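Local coordinates for PCF11 protein (Saccharomyces cerevisiae, PDB 1SZ9) that recognises the carboxy-terminal domain of RNA polymerase II as a factor in mRNA 3'-end processing, at residues 41-52 against 78-89. Sequence-based numbering, arbitrary orientation.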
loop_
_atom_site.group_PDB
_atom_site.type_symbol
_atom_site.label_atom_id
_atom_site.label_comp_id
_atom_site.label_asym_id
_atom_site.label_seq_id
_atom_site.Cartn_x
_atom_site.Cartn_y
_atom_site.Cartn_z
ATOM N N ALA A 41 12.696 -4.884 5.832
ATOM C CA ALA A 41 11.280 -4.922 5.499
ATOM C C ALA A 41 10.336 -4.278 6.522
ATOM O O ALA A 41 9.516 -3.427 6.172
ATOM C CB ALA A 41 10.856 -6.367 5.228
ATOM N N GLN A 42 10.425 -4.668 7.782
ATOM C CA GLN A 42 9.514 -4.071 8.752
ATOM C C GLN A 42 9.656 -2.541 8.846
ATOM O O GLN A 42 8.666 -1.834 9.091
ATOM C CB GLN A 42 9.687 -4.724 10.126
ATOM C CG GLN A 42 8.785 -4.105 11.188
ATOM C CD GLN A 42 8.534 -5.027 12.365
ATOM O OE1 GLN A 42 9.371 -5.871 12.704
ATOM N NE2 GLN A 42 7.373 -4.860 13.009
ATOM N N TYR A 43 10.869 -2.029 8.634
ATOM C CA TYR A 43 11.093 -0.587 8.680
ATOM C C TYR A 43 10.393 0.074 7.513
ATOM O O TYR A 43 9.772 1.117 7.674
ATOM C CB TYR A 43 12.584 -0.257 8.640
ATOM C CG TYR A 43 13.291 -0.681 9.901
ATOM C CD1 TYR A 43 12.894 -0.176 11.139
ATOM C CD2 TYR A 43 14.313 -1.626 9.871
ATOM C CE1 TYR A 43 13.486 -0.602 12.309
ATOM C CE2 TYR A 43 14.919 -2.063 11.047
ATOM C CZ TYR A 43 14.497 -1.547 12.257
ATOM O OH TYR A 43 15.068 -1.985 13.424
ATOM N N PHE A 44 10.492 -0.543 6.340
ATOM C CA PHE A 44 9.841 -0.006 5.147
ATOM C C PHE A 44 8.315 -0.073 5.311
ATOM O O PHE A 44 7.605 0.852 4.939
ATOM C CB PHE A 44 10.282 -0.783 3.902
ATOM C CG PHE A 44 11.764 -0.719 3.639
ATOM C CD1 PHE A 44 12.537 0.310 4.165
ATOM C CD2 PHE A 44 12.384 -1.669 2.829
ATOM C CE1 PHE A 44 13.911 0.400 3.889
ATOM C CE2 PHE A 44 13.754 -1.590 2.545
ATOM C CZ PHE A 44 14.517 -0.548 3.080
ATOM N N VAL A 45 7.809 -1.160 5.883
ATOM C CA VAL A 45 6.365 -1.261 6.087
ATOM C C VAL A 45 5.861 -0.149 7.007
ATOM O O VAL A 45 4.874 0.528 6.706
ATOM C CB VAL A 45 5.980 -2.638 6.668
ATOM C CG1 VAL A 45 4.509 -2.640 7.109
ATOM C CG2 VAL A 45 6.193 -3.705 5.601
ATOM N N ASP A 46 6.546 0.066 8.127
ATOM C CA ASP A 46 6.104 1.103 9.054
ATOM C C ASP A 46 6.209 2.490 8.459
ATOM O O ASP A 46 5.365 3.338 8.704
ATOM C CB ASP A 46 6.882 1.032 10.361
ATOM C CG ASP A 46 6.487 -0.172 11.197
ATOM O OD1 ASP A 46 5.342 -0.673 11.037
ATOM O OD2 ASP A 46 7.315 -0.602 12.021
ATOM N N ALA A 47 7.240 2.718 7.659
ATOM C CA ALA A 47 7.415 4.008 7.010
ATOM C C ALA A 47 6.230 4.273 6.055
ATOM O O ALA A 47 5.666 5.363 6.039
ATOM C CB ALA A 47 8.722 4.018 6.238
ATOM N N ILE A 48 5.850 3.269 5.265
ATOM C CA ILE A 48 4.745 3.443 4.336
ATOM C C ILE A 48 3.402 3.590 5.054
ATOM O O ILE A 48 2.616 4.452 4.694
ATOM C CB ILE A 48 4.702 2.281 3.312
ATOM C CG1 ILE A 48 5.879 2.429 2.350
ATOM C CG2 ILE A 48 3.405 2.316 2.482
ATOM C CD1 ILE A 48 6.011 1.302 1.386
ATOM N N GLU A 49 3.141 2.763 6.064
ATOM C CA GLU A 49 1.874 2.857 6.797
ATOM C C GLU A 49 1.792 4.196 7.520
ATOM O O GLU A 49 0.726 4.816 7.575
ATOM C CB GLU A 49 1.712 1.709 7.804
ATOM C CG GLU A 49 1.734 0.320 7.153
ATOM C CD GLU A 49 1.138 -0.776 8.028
ATOM O OE1 GLU A 49 1.106 -0.613 9.262
ATOM O OE2 GLU A 49 0.701 -1.818 7.482
ATOM N N SER A 50 2.928 4.639 8.058
ATOM C CA SER A 50 2.988 5.920 8.752
ATOM C C SER A 50 2.651 7.041 7.768
ATOM O O SER A 50 1.831 7.914 8.075
ATOM C CB SER A 50 4.388 6.132 9.364
ATOM O OG SER A 50 4.494 7.422 9.930
ATOM N N ARG A 51 3.271 7.021 6.583
ATOM C CA ARG A 51 2.976 8.044 5.572
ATOM C C ARG A 51 1.488 8.034 5.190
ATOM O O ARG A 51 0.845 9.083 5.133
ATOM C CB ARG A 51 3.844 7.871 4.302
ATOM C CG ARG A 51 3.229 8.565 3.079
ATOM C CD ARG A 51 4.149 9.420 2.198
ATOM N NE ARG A 51 4.589 10.640 2.854
ATOM C CZ ARG A 51 4.582 11.860 2.314
ATOM N NH1 ARG A 51 4.150 12.080 1.072
ATOM N NH2 ARG A 51 5.027 12.878 3.038
ATOM N N ILE A 52 0.927 6.854 4.936
ATOM C CA ILE A 52 -0.486 6.766 4.580
ATOM C C ILE A 52 -1.372 7.386 5.663
ATOM O O ILE A 52 -2.354 8.082 5.380
ATOM C CB ILE A 52 -0.901 5.299 4.362
ATOM C CG1 ILE A 52 -0.239 4.772 3.076
ATOM C CG2 ILE A 52 -2.428 5.181 4.288
ATOM C CD1 ILE A 52 -0.339 3.261 2.903
ATOM N N TYR A 78 6.593 -8.659 2.385
ATOM C CA TYR A 78 5.735 -7.479 2.395
ATOM C C TYR A 78 4.237 -7.801 2.311
ATOM O O TYR A 78 3.441 -7.198 3.022
ATOM C CB TYR A 78 6.172 -6.534 1.275
ATOM C CG TYR A 78 7.607 -6.095 1.432
ATOM C CD1 TYR A 78 7.978 -5.159 2.404
ATOM C CD2 TYR A 78 8.611 -6.655 0.636
ATOM C CE1 TYR A 78 9.321 -4.794 2.577
ATOM C CE2 TYR A 78 9.949 -6.305 0.803
ATOM C CZ TYR A 78 10.296 -5.378 1.769
ATOM O OH TYR A 78 11.625 -5.054 1.906
ATOM N N THR A 79 3.859 -8.757 1.463
ATOM C CA THR A 79 2.464 -9.155 1.334
ATOM C C THR A 79 1.940 -9.622 2.698
ATOM O O THR A 79 0.779 -9.390 3.051
ATOM C CB THR A 79 2.293 -10.328 0.333
ATOM O OG1 THR A 79 3.287 -11.322 0.609
ATOM C CG2 THR A 79 2.412 -9.852 -1.123
ATOM N N ILE A 80 2.807 -10.289 3.458
ATOM C CA ILE A 80 2.447 -10.790 4.779
ATOM C C ILE A 80 2.384 -9.649 5.781
ATOM O O ILE A 80 1.386 -9.485 6.482
ATOM C CB ILE A 80 3.475 -11.850 5.272
ATOM C CG1 ILE A 80 3.426 -13.079 4.354
ATOM C CG2 ILE A 80 3.183 -12.254 6.710
ATOM C CD1 ILE A 80 4.550 -14.068 4.592
ATOM N N TYR A 81 3.441 -8.847 5.840
ATOM C CA TYR A 81 3.487 -7.735 6.779
ATOM C C TYR A 81 2.399 -6.674 6.600
ATOM O O TYR A 81 1.795 -6.264 7.581
ATOM C CB TYR A 81 4.856 -7.063 6.740
ATOM C CG TYR A 81 6.009 -7.962 7.151
ATOM C CD1 TYR A 81 5.788 -9.278 7.587
ATOM C CD2 TYR A 81 7.321 -7.494 7.101
ATOM C CE1 TYR A 81 6.850 -10.107 7.960
ATOM C CE2 TYR A 81 8.392 -8.305 7.469
ATOM C CZ TYR A 81 8.152 -9.611 7.895
ATOM O OH TYR A 81 9.214 -10.417 8.229
ATOM N N PHE A 82 2.165 -6.211 5.367
ATOM C CA PHE A 82 1.125 -5.193 5.123
ATOM C C PHE A 82 -0.286 -5.730 5.377
ATOM O O PHE A 82 -1.203 -4.949 5.630
ATOM C CB PHE A 82 1.188 -4.669 3.678
ATOM C CG PHE A 82 2.260 -3.649 3.441
ATOM C CD1 PHE A 82 2.249 -2.425 4.141
ATOM C CD2 PHE A 82 3.267 -3.879 2.494
ATOM C CE1 PHE A 82 3.224 -1.441 3.897
ATOM C CE2 PHE A 82 4.237 -2.910 2.248
ATOM C CZ PHE A 82 4.216 -1.684 2.950
ATOM N N SER A 83 -0.465 -7.053 5.300
ATOM C CA SER A 83 -1.789 -7.654 5.521
ATOM C C SER A 83 -2.349 -7.354 6.902
ATOM O O SER A 83 -3.561 -7.277 7.065
ATOM C CB SER A 83 -1.768 -9.187 5.381
ATOM O OG SER A 83 -1.671 -9.593 4.029
ATOM N N ARG A 84 -1.471 -7.208 7.891
ATOM C CA ARG A 84 -1.941 -6.979 9.247
ATOM C C ARG A 84 -2.784 -5.731 9.471
ATOM O O ARG A 84 -3.816 -5.802 10.136
ATOM C CB ARG A 84 -0.777 -6.976 10.247
ATOM C CG ARG A 84 -1.279 -6.806 11.691
ATOM C CD ARG A 84 -0.243 -7.225 12.702
ATOM N NE ARG A 84 0.257 -8.568 12.416
ATOM C CZ ARG A 84 1.439 -9.006 12.824
ATOM N NH1 ARG A 84 2.214 -8.201 13.541
ATOM N NH2 ARG A 84 1.870 -10.214 12.473
ATOM N N ASN A 85 -2.352 -4.588 8.944
ATOM C CA ASN A 85 -3.133 -3.370 9.138
ATOM C C ASN A 85 -3.843 -2.903 7.864
ATOM O O ASN A 85 -4.472 -1.857 7.861
ATOM C CB ASN A 85 -2.239 -2.239 9.692
ATOM C CG ASN A 85 -1.521 -2.641 10.981
ATOM O OD1 ASN A 85 -2.047 -3.410 11.772
ATOM N ND2 ASN A 85 -0.321 -2.112 11.190
ATOM N N LEU A 86 -3.766 -3.711 6.809
ATOM C CA LEU A 86 -4.361 -3.385 5.509
ATOM C C LEU A 86 -5.799 -2.900 5.575
ATOM O O LEU A 86 -6.120 -1.849 5.060
ATOM C CB LEU A 86 -4.295 -4.594 4.573
ATOM C CG LEU A 86 -4.642 -4.264 3.116
ATOM C CD1 LEU A 86 -3.530 -3.392 2.525
ATOM C CD2 LEU A 86 -4.805 -5.565 2.310
ATOM N N PHE A 87 -6.674 -3.670 6.206
ATOM C CA PHE A 87 -8.072 -3.269 6.308
ATOM C C PHE A 87 -8.281 -1.941 7.045
ATOM O O PHE A 87 -8.990 -1.066 6.548
ATOM C CB PHE A 87 -8.895 -4.365 6.988
ATOM C CG PHE A 87 -10.257 -3.915 7.397
ATOM C CD1 PHE A 87 -11.187 -3.506 6.438
ATOM C CD2 PHE A 87 -10.620 -3.890 8.746
ATOM C CE1 PHE A 87 -12.463 -3.079 6.811
ATOM C CE2 PHE A 87 -11.896 -3.459 9.132
ATOM C CZ PHE A 87 -12.822 -3.055 8.159
ATOM N N ASN A 88 -7.700 -1.793 8.237
ATOM C CA ASN A 88 -7.862 -0.540 8.975
ATOM C C ASN A 88 -7.274 0.629 8.202
ATOM O O ASN A 88 -7.863 1.695 8.155
ATOM C CB ASN A 88 -7.203 -0.612 10.359
ATOM C CG ASN A 88 -7.954 -1.529 11.303
ATOM O OD1 ASN A 88 -9.081 -1.915 11.023
ATOM N ND2 ASN A 88 -7.337 -1.870 12.432
ATOM N N LEU A 89 -6.100 0.428 7.607
ATOM C CA LEU A 89 -5.459 1.487 6.831
ATOM C C LEU A 89 -6.294 1.883 5.611
ATOM O O LEU A 89 -6.470 3.058 5.316
ATOM C CB LEU A 89 -4.065 1.039 6.357
ATOM C CG LEU A 89 -2.908 1.314 7.324
ATOM C CD1 LEU A 89 -1.614 0.713 6.779
ATOM C CD2 LEU A 89 -2.766 2.819 7.521
HETATM O O HOH W 1 0.582 -4.043 8.402
HETATM O O HOH W 2 -1.216 -2.166 5.526
#
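E49, F82 and L89 bury the most surface in this contact of the all-helical CTD-interacting domain, where helix 41-52 crosses the short helix 78-83 at 45° and meets the start of helix 86-95. F82, with chi1 -79°, has CG beside its backbone N, its ring reaching between the helices. V45 CG2 makes a CH-pi contact over one face, 4.0 Å from the ring centroid, while I48 CD1 lies at the edge, 3.8 Å from F82 CZ; L67 of helix 57-73 touches this flat, apolar side chain. E49 suits the border, with apolar methylenes and a polar end. L89 CD1 packs 3.4 Å from E49 CG, and L89 CD2 lies across I52 CG2 at 4.0 Å, its branched apolar end serving both. Beyond CG the E49 chain is extended, bringing its carboxylate to the turn between helices 78-83 and 86-95. There N85, whose amide supplies an N-H, donates through ND2 to the syn lone pair of E49 OE1 at 2.8 Å, nearly straight at 167°, that oxygen close to the amide plane. With an alanine at E49, the N85 amide would probably lose its mate and a gap open beside L89 CD1. A water donates to both E49 OE2 and F82 O.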